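Local atomic coordinates of BT_4661 (Bacteroides thetaiotaomicron, PDB entry 4AK2), a protein that binds heparin and heparan sulphate at the cell surface as a SusE-like glycan-binding protein, here represented by its C-terminal ligand-binding domain. Residues T201-M206 / D259-T264; M206-N211 / I222-F227. All coordinates share one frame; numbering follows the deposited sequence.

Contact 1. Residues T201-M206 / D259-T264; sequences TSRKPM and DPQAAT. With SGN (2-deoxy-6-O-sulfo-2-(sulfoamino)-alpha-D-glucopyranose), chain B.
Arg-203 meets Asp-259 end-on in a two-pronged salt bridge: NH1 reaches OD1 at 2.8 Å and NH2 reaches OD2 at 2.9 Å. Guanidinium and carboxylate lie nearly coplanar, 14° apart, and each oxygen accepts through its syn lone pair. Arg-203 CG lies between the backbone N and the carbonyl carbon (chi1 69°), and from there the extended chain runs out to Asp-259. Gln-261 covers one face of the same guanidinium, its CG 3.7 Å above the centre and its amide stacked on the plane. The glutamine carries NE2 to O1S of the SGN N-sulfate, a 2.8 Å hydrogen bond. The backbone N of Arg-203 binds O3S of that sulfate at 2.7 Å, while Thr-201 OG1 donates to O6S of the 6-O-sulfate at 2.9 Å. Arg-161 and Gln-182 add hydrogen bonds to the same SGN. In the second shell, OD1 of Asp-259 also takes the backbone N of Gln-261 in an Asx turn, and Ser-202 OG accepts from Lys-204 N in an ST turn. Glu-210 at NH2 and Asp-159 at NH1 add salt bridges, so three carboxylates surround the guanidinium and probably hold it in place. Two loops thus jointly bind one sulfated glucosamine, forming part of the glycan pocket of this heparin-binding domain.

Contact 2. Residues M206-N211 / I222-F227; sequences MSYFEN and IDQTDF
Gln-224 lays its aliphatic CG, rather than its amide, on the Tyr-208 ring: this CH-pi contact puts CG 3.6 Å from the ring centroid, 13° off the normal. Tyr-208 CG stands anti to the backbone N (chi1 170°), which turns the ring toward 222-227 and offers its face to the glutamine. The bend at chi2 (-60°) of Gln-224 swings the amide back over its own backbone, where NE2 gives a hydrogen bond to Ile-222 O at 2.9 Å, approaching from above the carbonyl plane. That same oxygen lies 3.2 Å from Tyr-208 CB, so backbone and side chain pack closely here. NE2 also bonds to Leu-158 O of strand 157-161. Phe-209 meets the amide obliquely, CE2 3.9 Å from CD, and receives Tyr-208 CD2 over its own ring face. An alanine in place of Gln-224 would probably uncover the Tyr-208 face and leave the carbonyls of Ile-222 and Leu-158 without this amide donor. Within each segment side chains bind backbone amides: Ser-207 OG accepts from Glu-210 N in an ST motif, and Asp-223 OD1 gathers those of Thr-225, Asp-226 and Phe-227 in an Asx turn and Asx motif. One water also joins the segments, donating to Met-206 O at 2.7 Å and accepting from Ile-222 N. This is plain packing of two loops flanking strand 220-222, next to the glycan-binding loop.

In the fold
The two contacts have centres about 11 Å apart on the same side of the chain's centre and share Met-206. Contact 2 is nested within the loop that contact 1 closes: 201-206 and 206-211 follow helix 187-195 in one continuous loop, 222-227 starts at the end of strand 220-222 and continues into the loop before strand 229-231, and the loop holding 259-264 connects strands 241-254 and 268-276 of the same mixed sheet. Lys-204 and Asn-211 join them through a probable backbone-to-amide hydrogen bond, and Phe-209 packs against Asp-259 and Pro-260. Asp-159, on strand 157-161, which pairs with 241-254, reaches both contacts. Contact 1 touches the glycan directly, whereas contact 2 lies behind it, linking the sulfate-binding loop to the loop of 222-227.

Contact 1. Residues T201-M206 / D259-T264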
ATOM      1  N   THR A 201       5.280   2.795 -19.791  1.00 18.73           N
ATOM      2  CA  THR A 201       5.131   1.975 -18.585  1.00 18.61           C
ATOM      3  C   THR A 201       6.445   1.972 -17.808  1.00 16.56           C
ATOM      4  O   THR A 201       6.705   1.081 -17.014  1.00 17.48           O
ATOM      5  CB  THR A 201       4.690   0.535 -18.916  1.00 18.30           C
ATOM      6  OG1 THR A 201       5.660  -0.072 -19.780  1.00 20.17           O
ATOM      7  CG2 THR A 201       3.326   0.506 -19.634  1.00 20.31           C
ATOM      8  N   SER A 202       7.272   2.986 -18.060  1.00 16.78           N
ATOM      9  CA  SER A 202       8.631   3.058 -17.488  1.00 16.52           C
ATOM     10  C   SER A 202       8.620   3.449 -15.999  1.00 14.42           C
ATOM     11  O   SER A 202       7.589   3.910 -15.440  1.00 15.11           O
ATOM     12  CB  SER A 202       9.505   4.043 -18.270  1.00 17.93           C
ATOM     13  OG  SER A 202       9.134   5.384 -17.952  1.00 17.26           O
ATOM     14  N   ARG A 203       9.776   3.337 -15.354  1.00 15.13           N
ATOM     15  CA  ARG A 203       9.889   3.748 -13.957  1.00 13.73           C
ATOM     16  C   ARG A 203       9.926   5.265 -13.820  1.00 14.09           C
ATOM     17  O   ARG A 203       9.830   5.773 -12.699  1.00 13.82           O
ATOM     18  CB  ARG A 203      11.167   3.173 -13.360  1.00 13.69           C
ATOM     19  CG  ARG A 203      12.445   3.786 -13.915  1.00 15.19           C
ATOM     20  CD  ARG A 203      13.697   3.313 -13.214  1.00 15.81           C
ATOM     21  NE  ARG A 203      14.881   3.916 -13.823  1.00 14.88           N
ATOM     22  CZ  ARG A 203      16.103   3.848 -13.317  1.00 14.59           C
ATOM     23  NH1 ARG A 203      16.334   3.237 -12.150  1.00 14.68           N
ATOM     24  NH2 ARG A 203      17.103   4.433 -13.963  1.00 16.00           N
ATOM     25  N   LYS A 204      10.025   6.008 -14.926  1.00 13.15           N
ATOM     26  CA  LYS A 204      10.449   7.422 -14.828  1.00 14.70           C
ATOM     27  C   LYS A 204       9.631   8.299 -13.864  1.00 14.41           C
ATOM     28  O   LYS A 204      10.249   9.048 -13.065  1.00 14.05           O
ATOM     29  CB  LYS A 204      10.577   8.051 -16.202  1.00 16.04           C
ATOM     30  CG  LYS A 204      11.701   7.434 -17.032  1.00 20.04           C
ATOM     31  CD  LYS A 204      11.665   7.887 -18.478  1.00 23.83           C
ATOM     32  CE  LYS A 204      12.738   7.181 -19.308  1.00 30.18           C
ATOM     33  NZ  LYS A 204      12.478   7.524 -20.718  1.00 34.23           N
ATOM     34  N   PRO A 205       8.280   8.209 -13.886  1.00 13.23           N
ATOM     35  CA  PRO A 205       7.525   9.122 -12.998  1.00 14.27           C
ATOM     36  C   PRO A 205       7.726   8.878 -11.506  1.00 13.26           C
ATOM     37  O   PRO A 205       7.366   9.742 -10.698  1.00 13.19           O
ATOM     38  CB  PRO A 205       6.057   8.850 -13.391  1.00 14.55           C
ATOM     39  CG  PRO A 205       6.138   8.334 -14.833  1.00 15.32           C
ATOM     40  CD  PRO A 205       7.363   7.438 -14.772  1.00 14.37           C
ATOM     41  N   MET A 206       8.256   7.714 -11.159  1.00 11.72           N
ATOM     42  CA  MET A 206       8.423   7.300  -9.764  1.00 11.21           C
ATOM     43  C   MET A 206       9.884   7.123  -9.374  1.00 11.66           C
ATOM     44  O   MET A 206      10.182   6.569  -8.312  1.00 12.71           O
ATOM     45  CB  MET A 206       7.645   6.011  -9.503  1.00 12.67           C
ATOM     46  CG  MET A 206       6.153   6.230  -9.339  1.00 13.63           C
ATOM     47  SD  MET A 206       5.673   7.307  -7.960  1.00 15.35           S
ATOM     48  CE  MET A 206       6.438   6.578  -6.518  1.00 15.78           C
ATOM     49  N   ASP A 259      22.872   2.930  -9.594  1.00 17.88           N
ATOM     50  CA  ASP A 259      21.466   2.913 -10.011  1.00 16.11           C
ATOM     51  C   ASP A 259      21.023   1.448 -10.145  1.00 15.61           C
ATOM     52  O   ASP A 259      21.636   0.683 -10.888  1.00 17.89           O
ATOM     53  CB  ASP A 259      21.358   3.654 -11.349  1.00 17.85           C
ATOM     54  CG  ASP A 259      19.964   3.690 -11.918  1.00 15.34           C
ATOM     55  OD1 ASP A 259      19.076   2.922 -11.486  1.00 16.64           O
ATOM     56  OD2 ASP A 259      19.773   4.479 -12.863  1.00 18.43           O
ATOM     57  N   PRO A 260      19.951   1.052  -9.442  1.00 15.08           N
ATOM     58  CA  PRO A 260      19.549  -0.364  -9.415  1.00 15.84           C
ATOM     59  C   PRO A 260      18.587  -0.788 -10.525  1.00 14.49           C
ATOM     60  O   PRO A 260      17.930  -1.840 -10.421  1.00 15.81           O
ATOM     61  CB  PRO A 260      18.868  -0.470  -8.037  1.00 16.24           C
ATOM     62  CG  PRO A 260      18.179   0.867  -7.891  1.00 15.01           C
ATOM     63  CD  PRO A 260      19.188   1.857  -8.475  1.00 15.35           C
ATOM     64  N   GLN A 261      18.538  -0.001 -11.603  1.00 14.35           N
ATOM     65  CA  GLN A 261      17.642  -0.256 -12.719  1.00 14.97           C
ATOM     66  C   GLN A 261      17.636  -1.706 -13.170  1.00 16.04           C
ATOM     67  O   GLN A 261      16.561  -2.267 -13.433  1.00 17.48           O
ATOM     68  CB  GLN A 261      18.003   0.647 -13.905  1.00 17.79           C
ATOM     69  CG  GLN A 261      16.971   0.676 -15.018  1.00 17.97           C
ATOM     70  CD  GLN A 261      17.372   1.604 -16.160  1.00 25.52           C
ATOM     71  OE1 GLN A 261      18.572   1.830 -16.434  1.00 29.95           O
ATOM     72  NE2 GLN A 261      16.360   2.179 -16.820  1.00 26.12           N
ATOM     73  N   ALA A 262      18.833  -2.282 -13.286  1.00 18.10           N
ATOM     74  CA  ALA A 262      19.037  -3.603 -13.911  1.00 17.62           C
ATOM     75  C   ALA A 262      19.240  -4.696 -12.839  1.00 17.85           C
ATOM     76  O   ALA A 262      19.727  -5.779 -13.114  1.00 19.64           O
ATOM     77  CB  ALA A 262      20.173  -3.578 -14.956  1.00 19.71           C
ATOM     78  N   ALA A 263      18.844  -4.416 -11.599  1.00 17.30           N
ATOM     79  CA  ALA A 263      18.958  -5.409 -10.556  1.00 16.43           C
ATOM     80  C   ALA A 263      18.347  -6.739 -10.992  1.00 16.37           C
ATOM     81  O   ALA A 263      17.271  -6.781 -11.610  1.00 17.53           O
ATOM     82  CB  ALA A 263      18.258  -4.913  -9.300  1.00 17.64           C
ATOM     83  N   THR A 264      19.020  -7.829 -10.655  1.00 17.62           N
ATOM     84  CA  THR A 264      18.509  -9.132 -11.004  1.00 18.30           C
ATOM     85  C   THR A 264      17.379  -9.555 -10.065  1.00 19.16           C
ATOM     86  O   THR A 264      17.056  -8.831  -9.076  1.00 17.38           O
ATOM     87  CB  THR A 264      19.675 -10.160 -11.080  1.00 19.37           C
ATOM     88  OG1 THR A 264      20.332 -10.200  -9.800  1.00 19.98           O
ATOM     89  CG2 THR A 264      20.689  -9.739 -12.163  1.00 22.79           C
TER
HETATM   90  C1  SGN B   1      10.880   0.778 -20.190  1.00 19.32           C
HETATM   91  C2  SGN B   1      11.148  -0.148 -19.000  1.00 17.91           C
HETATM   92  C3  SGN B   1      11.104  -1.600 -19.491  1.00 18.01           C
HETATM   93  C4  SGN B   1       9.810  -1.881 -20.233  1.00 17.96           C
HETATM   94  C5  SGN B   1       9.600  -0.899 -21.390  1.00 19.14           C
HETATM   95  C6  SGN B   1       8.191  -1.068 -21.972  1.00 21.59           C
HETATM   96  N2  SGN B   1      12.422   0.204 -18.385  1.00 19.63           N
HETATM   97  O1  SGN B   1      11.974   0.754 -21.102  1.00 22.45           O
HETATM   98  O3  SGN B   1      11.195  -2.435 -18.335  1.00 21.65           O
HETATM   99  O4  SGN B   1       9.912  -3.159 -20.885  1.00 17.90           O
HETATM  100  O5  SGN B   1       9.659   0.414 -20.832  1.00 19.25           O
HETATM  101  O6  SGN B   1       8.012  -0.192 -23.070  1.00 28.25           O
HETATM  102  S1  SGN B   1      12.598   1.417 -17.367  1.00 19.39           S
HETATM  103  O1S SGN B   1      13.786   1.159 -16.584  1.00 20.90           O
HETATM  104  O2S SGN B   1      12.664   2.697 -18.023  1.00 21.99           O
HETATM  105  O3S SGN B   1      11.327   1.395 -16.456  1.00 19.43           O
HETATM  106  S2  SGN B   1       6.621  -0.055 -23.716  1.00 44.10           S
HETATM  107  O4S SGN B   1       6.278  -1.311 -24.379  1.00 51.65           O
HETATM  108  O5S SGN B   1       6.783   1.139 -24.832  1.00 68.35           O
HETATM  109  O6S SGN B   1       5.684   0.398 -22.678  1.00 41.79           O

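Contact 2. Residues M206-N211 / I222-F227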
ATOM      1  N   MET A 206       8.256   7.714 -11.159  1.00 11.72           N
ATOM      2  CA  MET A 206       8.423   7.300  -9.764  1.00 11.21           C
ATOM      3  C   MET A 206       9.884   7.123  -9.374  1.00 11.66           C
ATOM      4  O   MET A 206      10.182   6.569  -8.312  1.00 12.71           O
ATOM      5  CB  MET A 206       7.645   6.011  -9.503  1.00 12.67           C
ATOM      6  CG  MET A 206       6.153   6.230  -9.339  1.00 13.63           C
ATOM      7  SD  MET A 206       5.673   7.307  -7.960  1.00 15.35           S
ATOM      8  CE  MET A 206       6.438   6.578  -6.518  1.00 15.78           C
ATOM      9  N   SER A 207      10.794   7.605 -10.226  1.00 12.26           N
ATOM     10  CA  SER A 207      12.203   7.291 -10.101  1.00 12.47           C
ATOM     11  C   SER A 207      13.085   8.458  -9.630  1.00 12.13           C
ATOM     12  O   SER A 207      13.039   9.533 -10.188  1.00 14.72           O
ATOM     13  CB  SER A 207      12.744   6.774 -11.464  1.00 14.25           C
ATOM     14  OG  SER A 207      14.173   6.642 -11.412  1.00 13.65           O
ATOM     15  N   TYR A 208      13.888   8.191  -8.606  1.00 12.08           N
ATOM     16  CA  TYR A 208      14.942   9.115  -8.214  1.00 12.98           C
ATOM     17  C   TYR A 208      15.968   9.271  -9.342  1.00 13.75           C
ATOM     18  O   TYR A 208      16.358  10.384  -9.710  1.00 14.80           O
ATOM     19  CB  TYR A 208      15.640   8.604  -6.952  1.00 12.98           C
ATOM     20  CG  TYR A 208      16.904   9.402  -6.633  1.00 12.75           C
ATOM     21  CD1 TYR A 208      16.850  10.533  -5.837  1.00 14.78           C
ATOM     22  CD2 TYR A 208      18.152   9.006  -7.150  1.00 14.85           C
ATOM     23  CE1 TYR A 208      17.995  11.267  -5.575  1.00 17.25           C
ATOM     24  CE2 TYR A 208      19.307   9.738  -6.893  1.00 16.47           C
ATOM     25  CZ  TYR A 208      19.230  10.863  -6.111  1.00 16.39           C
ATOM     26  OH  TYR A 208      20.400  11.591  -5.844  1.00 23.15           O
ATOM     27  N   PHE A 209      16.445   8.149  -9.860  1.00 13.90           N
ATOM     28  CA  PHE A 209      17.544   8.186 -10.828  1.00 14.74           C
ATOM     29  C   PHE A 209      17.183   8.867 -12.149  1.00 15.29           C
ATOM     30  O   PHE A 209      18.073   9.432 -12.802  1.00 18.34           O
ATOM     31  CB  PHE A 209      18.126   6.781 -11.013  1.00 15.38           C
ATOM     32  CG  PHE A 209      18.876   6.337  -9.796  1.00 15.70           C
ATOM     33  CD1 PHE A 209      20.172   6.778  -9.580  1.00 17.01           C
ATOM     34  CD2 PHE A 209      18.249   5.552  -8.817  1.00 16.23           C
ATOM     35  CE1 PHE A 209      20.822   6.438  -8.397  1.00 17.23           C
ATOM     36  CE2 PHE A 209      18.900   5.212  -7.642  1.00 18.11           C
ATOM     37  CZ  PHE A 209      20.197   5.635  -7.448  1.00 19.58           C
ATOM     38  N   GLU A 210      15.890   8.921 -12.462  1.00 14.66           N
ATOM     39  CA  GLU A 210      15.414   9.587 -13.686  1.00 16.13           C
ATOM     40  C   GLU A 210      14.998  11.037 -13.465  1.00 15.61           C
ATOM     41  O   GLU A 210      14.573  11.698 -14.411  1.00 17.69           O
ATOM     42  CB  GLU A 210      14.261   8.790 -14.320  1.00 17.02           C
ATOM     43  CG  GLU A 210      14.630   7.358 -14.598  1.00 20.98           C
ATOM     44  CD  GLU A 210      15.477   7.200 -15.841  1.00 23.82           C
ATOM     45  OE1 GLU A 210      15.514   8.098 -16.689  1.00 25.69           O
ATOM     46  OE2 GLU A 210      16.145   6.172 -15.938  1.00 35.91           O
ATOM     47  N   ASN A 211      15.125  11.536 -12.216  1.00 14.29           N
ATOM     48  CA  ASN A 211      14.667  12.873 -11.844  1.00 15.02           C
ATOM     49  C   ASN A 211      15.666  13.604 -10.956  1.00 15.03           C
ATOM     50  O   ASN A 211      15.255  14.496 -10.227  1.00 15.67           O
ATOM     51  CB  ASN A 211      13.302  12.808 -11.167  1.00 15.54           C
ATOM     52  CG  ASN A 211      12.199  12.418 -12.134  1.00 15.34           C
ATOM     53  OD1 ASN A 211      11.770  13.234 -12.949  1.00 18.31           O
ATOM     54  ND2 ASN A 211      11.734  11.172 -12.039  1.00 14.87           N
ATOM     55  N   ILE A 222      12.102   7.642  -4.242  1.00 11.32           N
ATOM     56  CA  ILE A 222      12.810   7.238  -3.031  1.00 11.75           C
ATOM     57  C   ILE A 222      14.067   8.049  -2.895  1.00 12.90           C
ATOM     58  O   ILE A 222      14.858   8.150  -3.834  1.00 13.55           O
ATOM     59  CB  ILE A 222      13.111   5.719  -3.096  1.00 11.68           C
ATOM     60  CG1 ILE A 222      11.791   4.945  -3.144  1.00 13.23           C
ATOM     61  CG2 ILE A 222      13.983   5.285  -1.907  1.00 12.00           C
ATOM     62  CD1 ILE A 222      11.983   3.461  -3.407  1.00 13.54           C
ATOM     63  N   ASP A 223      14.285   8.633  -1.716  1.00 12.72           N
ATOM     64  CA  ASP A 223      15.559   9.364  -1.512  1.00 14.01           C
ATOM     65  C   ASP A 223      16.689   8.369  -1.189  1.00 12.81           C
ATOM     66  O   ASP A 223      16.442   7.266  -0.653  1.00 14.90           O
ATOM     67  CB  ASP A 223      15.406  10.454  -0.460  1.00 15.53           C
ATOM     68  CG  ASP A 223      15.504   9.915   0.936  1.00 15.42           C
ATOM     69  OD1 ASP A 223      16.632   9.608   1.389  1.00 18.27           O
ATOM     70  OD2 ASP A 223      14.452   9.822   1.600  1.00 16.77           O
ATOM     71  N   GLN A 224      17.931   8.744  -1.510  1.00 14.49           N
ATOM     72  CA  GLN A 224      19.079   7.827  -1.356  1.00 14.28           C
ATOM     73  C   GLN A 224      19.862   8.011  -0.046  1.00 14.91           C
ATOM     74  O   GLN A 224      20.994   7.515   0.051  1.00 17.82           O
ATOM     75  CB  GLN A 224      20.000   7.897  -2.613  1.00 14.25           C
ATOM     76  CG  GLN A 224      19.176   7.705  -3.883  1.00 13.96           C
ATOM     77  CD  GLN A 224      18.431   6.376  -3.953  1.00 13.64           C
ATOM     78  OE1 GLN A 224      19.021   5.328  -3.745  1.00 14.59           O
ATOM     79  NE2 GLN A 224      17.137   6.439  -4.239  1.00 12.98           N
ATOM     80  N   THR A 225      19.285   8.739   0.915  1.00 15.99           N
ATOM     81  CA  THR A 225      19.915   8.977   2.217  1.00 18.18           C
ATOM     82  C   THR A 225      19.279   8.099   3.286  1.00 16.25           C
ATOM     83  O   THR A 225      19.958   7.347   4.009  1.00 18.66           O
ATOM     84  CB  THR A 225      19.820  10.488   2.598  1.00 20.50           C
ATOM     85  OG1 THR A 225      20.579  11.210   1.618  1.00 28.38           O
ATOM     86  CG2 THR A 225      20.409  10.746   3.947  1.00 24.36           C
ATOM     87  N   ASP A 226      17.956   8.220   3.372  1.00 16.43           N
ATOM     88  CA  ASP A 226      17.145   7.483   4.341  1.00 16.42           C
ATOM     89  C   ASP A 226      16.193   6.476   3.699  1.00 13.51           C
ATOM     90  O   ASP A 226      15.596   5.680   4.424  1.00 14.48           O
ATOM     91  CB  ASP A 226      16.344   8.481   5.213  1.00 20.19           C
ATOM     92  CG  ASP A 226      17.217   9.452   5.946  1.00 22.56           C
ATOM     93  OD1 ASP A 226      18.209   8.998   6.545  1.00 28.19           O
ATOM     94  OD2 ASP A 226      16.884  10.655   5.900  1.00 30.34           O
ATOM     95  N   PHE A 227      16.028   6.524   2.362  1.00 14.50           N
ATOM     96  CA  PHE A 227      15.230   5.523   1.622  1.00 12.77           C
ATOM     97  C   PHE A 227      13.744   5.624   1.922  1.00 11.88           C
ATOM     98  O   PHE A 227      13.003   4.679   1.766  1.00 13.23           O
ATOM     99  CB  PHE A 227      15.815   4.115   1.816  1.00 13.44           C
ATOM    100  CG  PHE A 227      17.288   4.086   1.494  1.00 13.00           C
ATOM    101  CD1 PHE A 227      17.710   4.318   0.177  1.00 14.41           C
ATOM    102  CD2 PHE A 227      18.243   3.959   2.498  1.00 13.69           C
ATOM    103  CE1 PHE A 227      19.067   4.372  -0.138  1.00 15.75           C
ATOM    104  CE2 PHE A 227      19.597   4.029   2.205  1.00 14.49           C
ATOM    105  CZ  PHE A 227      20.005   4.240   0.892  1.00 16.49           C
TER
HETATM  106  O   HOH W   1      12.024   5.726  -6.514  1.00 13.59           O